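Local coordinates for protein fluoroacetyl-CoA thioesterase (Streptomyces cattleya, PDB 3KUV) that hydrolyses fluoroacetyl-CoA to fluoroacetate and CoA, leaving acetyl-CoA untouched, and so confers resistance to fluoroacetate, at residues F11-F15 with W51-A56; G64-T70 with E119-L125. The protein carries 1 engineered substitution. All coordinates share one frame. Numbering follows the deposited sequence.

Contact 1. Residues F11-F15 with W51-A56; sequences FTHDF and WACVRA
His13 sets the edge of its imidazole against the indole face of Trp51. The His13 ring centroid lies 4.5 Å from that of the Trp51 five-membered ring, planes at 59°. Residues 11-15 form a strand and 51-56 are helical. The two axes approach to 8.3 Å at 131°. Phe11 CA faces Ala56 CA at 6.2 Å, and His13 CA faces Ala52 CA at 5.5 Å. Phe11, His13 and Phe15 have chi1 t and point toward the helix, while Thr12 and Asp14 point away. Phe11 CB meets Ala56 CB at 3.9 Å, and His13 CB meets Ala52 CB at 3.6 Å. Phe11 CZ lies over the Arg55 guanidinium, 3.5 Å from Arg55 CZ. Trp51 turns its edge to the face of Phe15 in an offset edge-to-face pair, completing an aromatic cluster. A water links Asp14 N (3.0 Å) to Arg55 NH1 (3.3 Å). Trp51 NE1 hydrogen-bonds to Glu32 OE1 of the second subunit. Such packing of a strand on the long central helix is characteristic of the hot dog fold.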
ATOM      1  N   PHE B  11      -5.029 -12.791 -14.659  1.00 13.57           N
ATOM      2  CA  PHE B  11      -5.368 -13.585 -13.486  1.00 13.71           C
ATOM      3  C   PHE B  11      -6.323 -12.728 -12.664  1.00 13.76           C
ATOM      4  O   PHE B  11      -6.147 -11.485 -12.547  1.00 12.73           O
ATOM      5  CB  PHE B  11      -4.151 -13.868 -12.595  1.00 14.86           C
ATOM      6  CG  PHE B  11      -4.568 -14.527 -11.256  1.00 19.94           C
ATOM      7  CD1 PHE B  11      -5.132 -15.868 -11.208  1.00 25.36           C
ATOM      8  CD2 PHE B  11      -4.427 -13.848 -10.043  1.00 20.88           C
ATOM      9  CE1 PHE B  11      -5.531 -16.419  -9.980  1.00 27.05           C
ATOM     10  CE2 PHE B  11      -4.788 -14.413  -8.848  1.00 22.43           C
ATOM     11  CZ  PHE B  11      -5.360 -15.666  -8.787  1.00 24.55           C
ATOM     12  N   THR B  12      -7.383 -13.343 -12.137  1.00 12.23           N
ATOM     13  CA  THR B  12      -8.323 -12.588 -11.260  1.00 12.93           C
ATOM     14  C   THR B  12      -8.290 -13.094  -9.872  1.00 12.42           C
ATOM     15  O   THR B  12      -8.166 -14.320  -9.647  1.00 16.76           O
ATOM     16  CB  THR B  12      -9.747 -12.492 -11.783  1.00 17.11           C
ATOM     17  OG1 THR B  12     -10.287 -13.772 -11.670  1.00 23.40           O
ATOM     18  CG2 THR B  12      -9.707 -12.213 -13.314  1.00 18.78           C
ATOM     19  N   HIS B  13      -8.318 -12.172  -8.925  1.00 10.46           N
ATOM     20  CA  HIS B  13      -8.312 -12.472  -7.520  1.00 11.26           C
ATOM     21  C   HIS B  13      -9.483 -11.749  -6.849  1.00 10.13           C
ATOM     22  O   HIS B  13      -9.579 -10.498  -6.895  1.00 10.07           O
ATOM     23  CB  HIS B  13      -6.946 -11.962  -6.959  1.00 10.93           C
ATOM     24  CG  HIS B  13      -6.777 -12.213  -5.497  1.00 14.48           C
ATOM     25  ND1 HIS B  13      -6.822 -11.234  -4.524  1.00 25.54           N
ATOM     26  CD2 HIS B  13      -6.451 -13.352  -4.882  1.00 17.61           C
ATOM     27  CE1 HIS B  13      -6.564 -11.781  -3.349  1.00 20.17           C
ATOM     28  NE2 HIS B  13      -6.340 -13.069  -3.531  1.00 23.64           N
ATOM     29  N   ASP B  14     -10.401 -12.517  -6.211  1.00  9.96           N
ATOM     30  CA  ASP B  14     -11.597 -11.919  -5.612  1.00  9.63           C
ATOM     31  C   ASP B  14     -11.480 -11.960  -4.088  1.00  9.98           C
ATOM     32  O   ASP B  14     -10.984 -12.934  -3.469  1.00 11.50           O
ATOM     33  CB  ASP B  14     -12.894 -12.700  -5.972  1.00  9.70           C
ATOM     34  CG  ASP B  14     -13.101 -12.810  -7.448  1.00 11.70           C
ATOM     35  OD1 ASP B  14     -12.916 -11.822  -8.167  1.00 12.19           O
ATOM     36  OD2 ASP B  14     -13.347 -13.913  -7.971  1.00 11.46           O
ATOM     37  N   PHE B  15     -11.909 -10.859  -3.457  1.00  8.37           N
ATOM     38  CA  PHE B  15     -11.747 -10.728  -2.009  1.00  9.78           C
ATOM     39  C   PHE B  15     -12.886  -9.935  -1.456  1.00  9.95           C
ATOM     40  O   PHE B  15     -13.047  -8.738  -1.767  1.00  9.67           O
ATOM     41  CB  PHE B  15     -10.438  -9.938  -1.713  1.00 10.67           C
ATOM     42  CG  PHE B  15     -10.175  -9.790  -0.235  1.00 11.55           C
ATOM     43  CD1 PHE B  15      -9.860 -10.906   0.581  1.00 13.14           C
ATOM     44  CD2 PHE B  15     -10.216  -8.508   0.319  1.00 13.52           C
ATOM     45  CE1 PHE B  15      -9.578 -10.648   2.009  1.00 14.49           C
ATOM     46  CE2 PHE B  15      -9.905  -8.309   1.651  1.00 11.50           C
ATOM     47  CZ  PHE B  15      -9.605  -9.349   2.478  1.00 14.25           C
ATOM     48  N   TRP B  51      -0.826  -9.600  -3.517  1.00 10.12           N
ATOM     49  CA  TRP B  51      -1.308 -10.965  -3.317  1.00 10.28           C
ATOM     50  C   TRP B  51      -1.782 -11.580  -4.636  1.00  9.83           C
ATOM     51  O   TRP B  51      -1.461 -12.764  -4.904  1.00 10.52           O
ATOM     52  CB  TRP B  51      -2.433 -10.879  -2.266  1.00 11.54           C
ATOM     53  CG  TRP B  51      -2.948 -12.230  -1.697  1.00 10.43           C
ATOM     54  CD1 TRP B  51      -2.562 -13.527  -2.067  1.00 13.50           C
ATOM     55  CD2 TRP B  51      -4.054 -12.355  -0.801  1.00 12.31           C
ATOM     56  NE1 TRP B  51      -3.357 -14.461  -1.341  1.00 13.05           N
ATOM     57  CE2 TRP B  51      -4.297 -13.763  -0.609  1.00 12.72           C
ATOM     58  CE3 TRP B  51      -4.907 -11.410  -0.171  1.00 15.03           C
ATOM     59  CZ2 TRP B  51      -5.344 -14.218   0.210  1.00 15.58           C
ATOM     60  CZ3 TRP B  51      -5.970 -11.871   0.647  1.00 16.91           C
ATOM     61  CH2 TRP B  51      -6.147 -13.302   0.825  1.00 18.34           C
ATOM     62  N   ALA B  52      -2.580 -10.868  -5.401  1.00  9.43           N
ATOM     63  CA  ALA B  52      -2.993 -11.353  -6.713  1.00  9.73           C
ATOM     64  C   ALA B  52      -1.781 -11.755  -7.540  1.00 11.83           C
ATOM     65  O   ALA B  52      -1.826 -12.828  -8.146  1.00 11.69           O
ATOM     66  CB  ALA B  52      -3.807 -10.295  -7.446  1.00  9.92           C
ATOM     67  N   CYS B  53      -0.774 -10.870  -7.667  1.00 10.90           N
ATOM     68  CA  CYS B  53       0.395 -11.187  -8.502  1.00 10.28           C
ATOM     69  C   CYS B  53       1.194 -12.367  -7.929  1.00 11.15           C
ATOM     70  O   CYS B  53       1.669 -13.212  -8.727  1.00 11.70           O
ATOM     71  CB  CYS B  53       1.260  -9.944  -8.720  1.00 10.36           C
ATOM     72  SG  CYS B  53       0.427  -8.608  -9.525  1.00 11.42           S
ATOM     73  N   VAL B  54       1.311 -12.468  -6.584  1.00  9.12           N
ATOM     74  CA  VAL B  54       1.945 -13.647  -5.997  1.00 10.46           C
ATOM     75  C   VAL B  54       1.266 -14.964  -6.381  1.00  9.63           C
ATOM     76  O   VAL B  54       1.910 -15.974  -6.719  1.00 11.61           O
ATOM     77  CB  VAL B  54       2.047 -13.463  -4.416  1.00 12.58           C
ATOM     78  CG1 VAL B  54       2.347 -14.746  -3.687  1.00 13.55           C
ATOM     79  CG2 VAL B  54       3.049 -12.293  -4.045  1.00 11.58           C
ATOM     80  N   ARG B  55      -0.071 -14.974  -6.337  1.00 11.90           N
ATOM     81  CA  ARG B  55      -0.811 -16.229  -6.743  1.00 10.62           C
ATOM     82  C   ARG B  55      -0.558 -16.544  -8.227  1.00 12.24           C
ATOM     83  O   ARG B  55      -0.339 -17.744  -8.543  1.00 12.48           O
ATOM     84  CB  ARG B  55      -2.337 -16.036  -6.460  1.00 11.09           C
ATOM     85  CG  ARG B  55      -2.641 -16.045  -4.947  1.00 10.84           C
ATOM     86  CD  ARG B  55      -4.181 -15.943  -4.777  1.00 15.14           C
ATOM     87  NE  ARG B  55      -4.883 -17.074  -5.414  1.00 12.34           N
ATOM     88  CZ  ARG B  55      -6.201 -17.096  -5.722  1.00 17.87           C
ATOM     89  NH1 ARG B  55      -7.040 -16.020  -5.570  1.00 20.66           N
ATOM     90  NH2 ARG B  55      -6.777 -18.211  -6.181  1.00 19.59           N
ATOM     91  N   ALA B  56      -0.542 -15.509  -9.073  1.00 13.39           N
ATOM     92  CA  ALA B  56      -0.376 -15.696 -10.542  1.00 13.60           C
ATOM     93  C   ALA B  56       1.037 -16.313 -10.795  1.00 16.92           C
ATOM     94  O   ALA B  56       1.182 -17.175 -11.678  1.00 16.58           O
ATOM     95  CB  ALA B  56      -0.532 -14.462 -11.197  1.00 15.07           C
TER
HETATM   96  O   HOH W   1     -10.238 -15.469  -5.952  1.00 22.28           O

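Contact 2. Residues G64-T70 with E119-L125; sequences GEGSLGT and ERAVIHL. With ACT (acetate ion), chain C.
Glu119 O accepts a hydrogen bond from Thr70 N at 2.9 Å, within the antiparallel pairing of 119-124 with 65-70, whose axes run at 144°. Arg120 faces Gly69 in a non-hydrogen-bonded pair, CA to CA 4.4 Å. Its guanidinium (chi3 p) folds back over the Leu68-Gly69 peptide. Arg120 NE and NH2 each donate to Ser67 OG at 3.0 Å, and NH1 salt-bridges active-site Glu50. Ala121 N bonds Leu68 O and Leu68 N bonds Ala121 O, both at 2.9 Å. Val122 faces Ser67. Ile123 N and O bond Gly66 O and N, each at 2.9 Å; Ile123 CG2 packs 3.7 Å from Leu68 CD1. His124 N-caps the following helix, ND1 hydrogen-bonded to Lys127 N. Leu125 N reaches Gly64 O at 3.0 Å. Gly69 N donates (3.2 Å) to O of an acetate, probably from the crystallisation liquor, also bonded to engineered Ser42 of the second subunit. Gly69 and Arg120 place this strand pair of the hot dog fold at the substrate-binding site, beside the subunit interface.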
ATOM      1  N   GLY B  64      11.658 -23.155  -2.887  1.00 21.38           N
ATOM      2  CA  GLY B  64      12.391 -22.282  -1.980  1.00 20.01           C
ATOM      3  C   GLY B  64      12.407 -20.831  -2.432  1.00 19.54           C
ATOM      4  O   GLY B  64      13.071 -20.043  -1.796  1.00 19.18           O
ATOM      5  N   GLU B  65      11.790 -20.534  -3.576  1.00 16.94           N
ATOM      6  CA  GLU B  65      11.736 -19.112  -4.028  1.00 15.26           C
ATOM      7  C   GLU B  65      10.457 -18.499  -3.584  1.00 16.28           C
ATOM      8  O   GLU B  65       9.437 -19.172  -3.389  1.00 17.49           O
ATOM      9  CB  GLU B  65      11.816 -19.055  -5.545  1.00 13.66           C
ATOM     10  CG  GLU B  65      13.261 -19.287  -6.073  1.00 15.16           C
ATOM     11  CD  GLU B  65      13.420 -19.292  -7.565  1.00 17.47           C
ATOM     12  OE1 GLU B  65      12.438 -19.451  -8.414  1.00 17.80           O
ATOM     13  OE2 GLU B  65      14.601 -19.049  -7.976  1.00 21.98           O
ATOM     14  N   GLY B  66      10.463 -17.133  -3.537  1.00 12.94           N
ATOM     15  CA  GLY B  66       9.266 -16.342  -3.412  1.00 12.54           C
ATOM     16  C   GLY B  66       9.604 -15.005  -4.078  1.00 10.96           C
ATOM     17  O   GLY B  66      10.329 -15.009  -5.040  1.00 11.60           O
ATOM     18  N   SER B  67       8.910 -13.933  -3.678  1.00 11.05           N
ATOM     19  CA  SER B  67       9.138 -12.636  -4.348  1.00 11.00           C
ATOM     20  C   SER B  67       8.848 -11.489  -3.415  1.00 10.63           C
ATOM     21  O   SER B  67       8.154 -11.634  -2.379  1.00 12.06           O
ATOM     22  CB  SER B  67       8.295 -12.530  -5.676  1.00 11.59           C
ATOM     23  OG  SER B  67       6.885 -12.493  -5.289  1.00 12.22           O
ATOM     24  N   LEU B  68       9.331 -10.319  -3.825  1.00 10.58           N
ATOM     25  CA  LEU B  68       9.086  -9.068  -3.129  1.00 12.36           C
ATOM     26  C   LEU B  68       8.507  -8.065  -4.118  1.00  9.87           C
ATOM     27  O   LEU B  68       8.802  -8.126  -5.325  1.00 11.17           O
ATOM     28  CB  LEU B  68      10.414  -8.453  -2.653  1.00 13.42           C
ATOM     29  CG  LEU B  68      11.178  -9.238  -1.592  1.00 17.31           C
ATOM     30  CD1 LEU B  68      12.610  -8.676  -1.487  1.00 22.27           C
ATOM     31  CD2 LEU B  68      10.439  -9.307  -0.220  1.00 20.45           C
ATOM     32  N   GLY B  69       7.604  -7.224  -3.657  1.00 10.61           N
ATOM     33  CA  GLY B  69       7.195  -6.069  -4.463  1.00  9.95           C
ATOM     34  C   GLY B  69       8.241  -4.987  -4.491  1.00 12.18           C
ATOM     35  O   GLY B  69       8.765  -4.621  -3.380  1.00 13.62           O
ATOM     36  N   THR B  70       8.649  -4.542  -5.681  1.00  9.40           N
ATOM     37  CA  THR B  70       9.701  -3.521  -5.789  1.00  8.48           C
ATOM     38  C   THR B  70       9.179  -2.167  -6.247  1.00  8.25           C
ATOM     39  O   THR B  70       9.868  -1.156  -6.081  1.00  8.30           O
ATOM     40  CB  THR B  70      10.831  -3.918  -6.713  1.00  8.88           C
ATOM     41  OG1 THR B  70      10.262  -4.223  -7.999  1.00 12.89           O
ATOM     42  CG2 THR B  70      11.496  -5.245  -6.192  1.00 14.26           C
ATOM     43  N   GLU B 119       5.623  -3.977  -9.985  1.00  8.25           N
ATOM     44  CA  GLU B 119       6.799  -4.844 -10.347  1.00  8.72           C
ATOM     45  C   GLU B 119       7.208  -5.624  -9.130  1.00  9.36           C
ATOM     46  O   GLU B 119       7.059  -5.147  -7.983  1.00  9.08           O
ATOM     47  CB  GLU B 119       7.966  -3.968 -10.764  1.00 11.46           C
ATOM     48  CG  GLU B 119       7.716  -3.271 -12.165  1.00 13.66           C
ATOM     49  CD  GLU B 119       6.776  -2.103 -12.099  1.00 20.74           C
ATOM     50  OE1 GLU B 119       6.908  -1.342 -11.137  1.00 20.40           O
ATOM     51  OE2 GLU B 119       5.956  -1.858 -12.996  1.00 22.73           O
ATOM     52  N   ARG B 120       7.723  -6.831  -9.403  1.00  9.25           N
ATOM     53  CA  ARG B 120       8.191  -7.752  -8.378  1.00  8.64           C
ATOM     54  C   ARG B 120       9.549  -8.330  -8.730  1.00  9.65           C
ATOM     55  O   ARG B 120       9.937  -8.338  -9.873  1.00 10.89           O
ATOM     56  CB  ARG B 120       7.229  -8.933  -8.256  1.00  8.69           C
ATOM     57  CG  ARG B 120       5.778  -8.428  -7.873  1.00  9.04           C
ATOM     58  CD  ARG B 120       4.857  -9.560  -7.418  1.00  8.66           C
ATOM     59  NE  ARG B 120       5.271 -10.172  -6.161  1.00  9.08           N
ATOM     60  CZ  ARG B 120       5.182  -9.606  -4.960  1.00  9.44           C
ATOM     61  NH1 ARG B 120       4.519  -8.419  -4.864  1.00  9.37           N
ATOM     62  NH2 ARG B 120       5.691 -10.143  -3.848  1.00 11.09           N
ATOM     63  N   ALA B 121      10.269  -8.823  -7.728  1.00  9.61           N
ATOM     64  CA  ALA B 121      11.533  -9.486  -7.907  1.00  9.84           C
ATOM     65  C   ALA B 121      11.506 -10.872  -7.220  1.00  9.85           C
ATOM     66  O   ALA B 121      11.137 -10.952  -6.031  1.00 10.57           O
ATOM     67  CB  ALA B 121      12.688  -8.676  -7.304  1.00 11.99           C
ATOM     68  N   VAL B 122      11.895 -11.904  -7.956  1.00 10.12           N
ATOM     69  CA  VAL B 122      12.052 -13.257  -7.376  1.00  9.52           C
ATOM     70  C   VAL B 122      13.262 -13.297  -6.422  1.00 12.19           C
ATOM     71  O   VAL B 122      14.273 -12.674  -6.655  1.00 12.89           O
ATOM     72  CB  VAL B 122      12.289 -14.251  -8.506  1.00 10.95           C
ATOM     73  CG1 VAL B 122      12.417 -15.683  -7.854  1.00 12.51           C
ATOM     74  CG2 VAL B 122      11.055 -14.275  -9.458  1.00 13.57           C
ATOM     75  N   ILE B 123      13.027 -13.948  -5.295  1.00 10.29           N
ATOM     76  CA  ILE B 123      14.054 -14.036  -4.206  1.00 11.53           C
ATOM     77  C   ILE B 123      14.193 -15.491  -3.791  1.00 12.73           C
ATOM     78  O   ILE B 123      13.244 -16.281  -3.890  1.00 13.54           O
ATOM     79  CB  ILE B 123      13.798 -13.140  -2.988  1.00 11.97           C
ATOM     80  CG1 ILE B 123      12.437 -13.433  -2.354  1.00 13.11           C
ATOM     81  CG2 ILE B 123      14.000 -11.627  -3.328  1.00 13.04           C
ATOM     82  CD1 ILE B 123      12.339 -12.859  -0.945  1.00 13.32           C
ATOM     83  N   HIS B 124      15.408 -15.828  -3.308  1.00 15.51           N
ATOM     84  CA  HIS B 124      15.594 -17.128  -2.639  1.00 16.20           C
ATOM     85  C   HIS B 124      15.210 -16.878  -1.171  1.00 14.66           C
ATOM     86  O   HIS B 124      15.875 -16.046  -0.503  1.00 14.30           O
ATOM     87  CB  HIS B 124      17.057 -17.519  -2.752  1.00 16.46           C
ATOM     88  CG  HIS B 124      17.328 -18.872  -2.147  1.00 24.77           C
ATOM     89  ND1 HIS B 124      17.685 -19.044  -0.827  1.00 32.18           N
ATOM     90  CD2 HIS B 124      17.154 -20.124  -2.658  1.00 34.50           C
ATOM     91  CE1 HIS B 124      17.835 -20.341  -0.583  1.00 31.75           C
ATOM     92  NE2 HIS B 124      17.505 -21.017  -1.671  1.00 35.22           N
ATOM     93  N   LEU B 125      14.092 -17.446  -0.686  1.00 15.85           N
ATOM     94  CA  LEU B 125      13.576 -17.104   0.655  1.00 15.34           C
ATOM     95  C   LEU B 125      14.605 -17.244   1.803  1.00 18.74           C
ATOM     96  O   LEU B 125      14.733 -16.318   2.631  1.00 17.96           O
ATOM     97  CB  LEU B 125      12.262 -17.917   1.029  1.00 16.80           C
ATOM     98  CG  LEU B 125      11.128 -17.453   0.100  1.00 17.15           C
ATOM     99  CD1 LEU B 125       9.968 -18.460   0.252  1.00 21.58           C
ATOM    100  CD2 LEU B 125      10.647 -16.044   0.383  1.00 20.07           C
TER
HETATM  101  C   ACT C 140       6.425  -6.440   0.518  1.00 31.31           C
HETATM  102  O   ACT C 140       6.563  -6.248  -0.810  1.00 31.38           O
HETATM  103  OXT ACT C 140       5.245  -6.394   1.065  1.00 26.03           O
HETATM  104  CH3 ACT C 140       7.651  -6.741   1.349  1.00 33.05           C
HETATM  105  O   HOH W   2      11.540  -5.827  -9.736  1.00 24.14           O

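Overall arrangement
From the N terminus, strand 10-16 comes first and lies at one outer edge of the sheet. The chain passes through two short helices into helix 42-57, whose last turns return to that strand and close contact 1. Strand 65-75 follows and forms the opposite edge within this chain, where Thr70 bonds to the backbone of the second subunit. Two strands, 85-96 and 99-107, intervene before 112-124 comes back beside it to close contact 2. The two closures are in series, neither nested nor crossed. Their centres are about 15 Å apart, yet they touch: Val54 CG2 packs on Arg120 NH2 at 3.4 Å. Helix 42-57 thus spans between both sheet edges, and contact 1 also reaches that subunit.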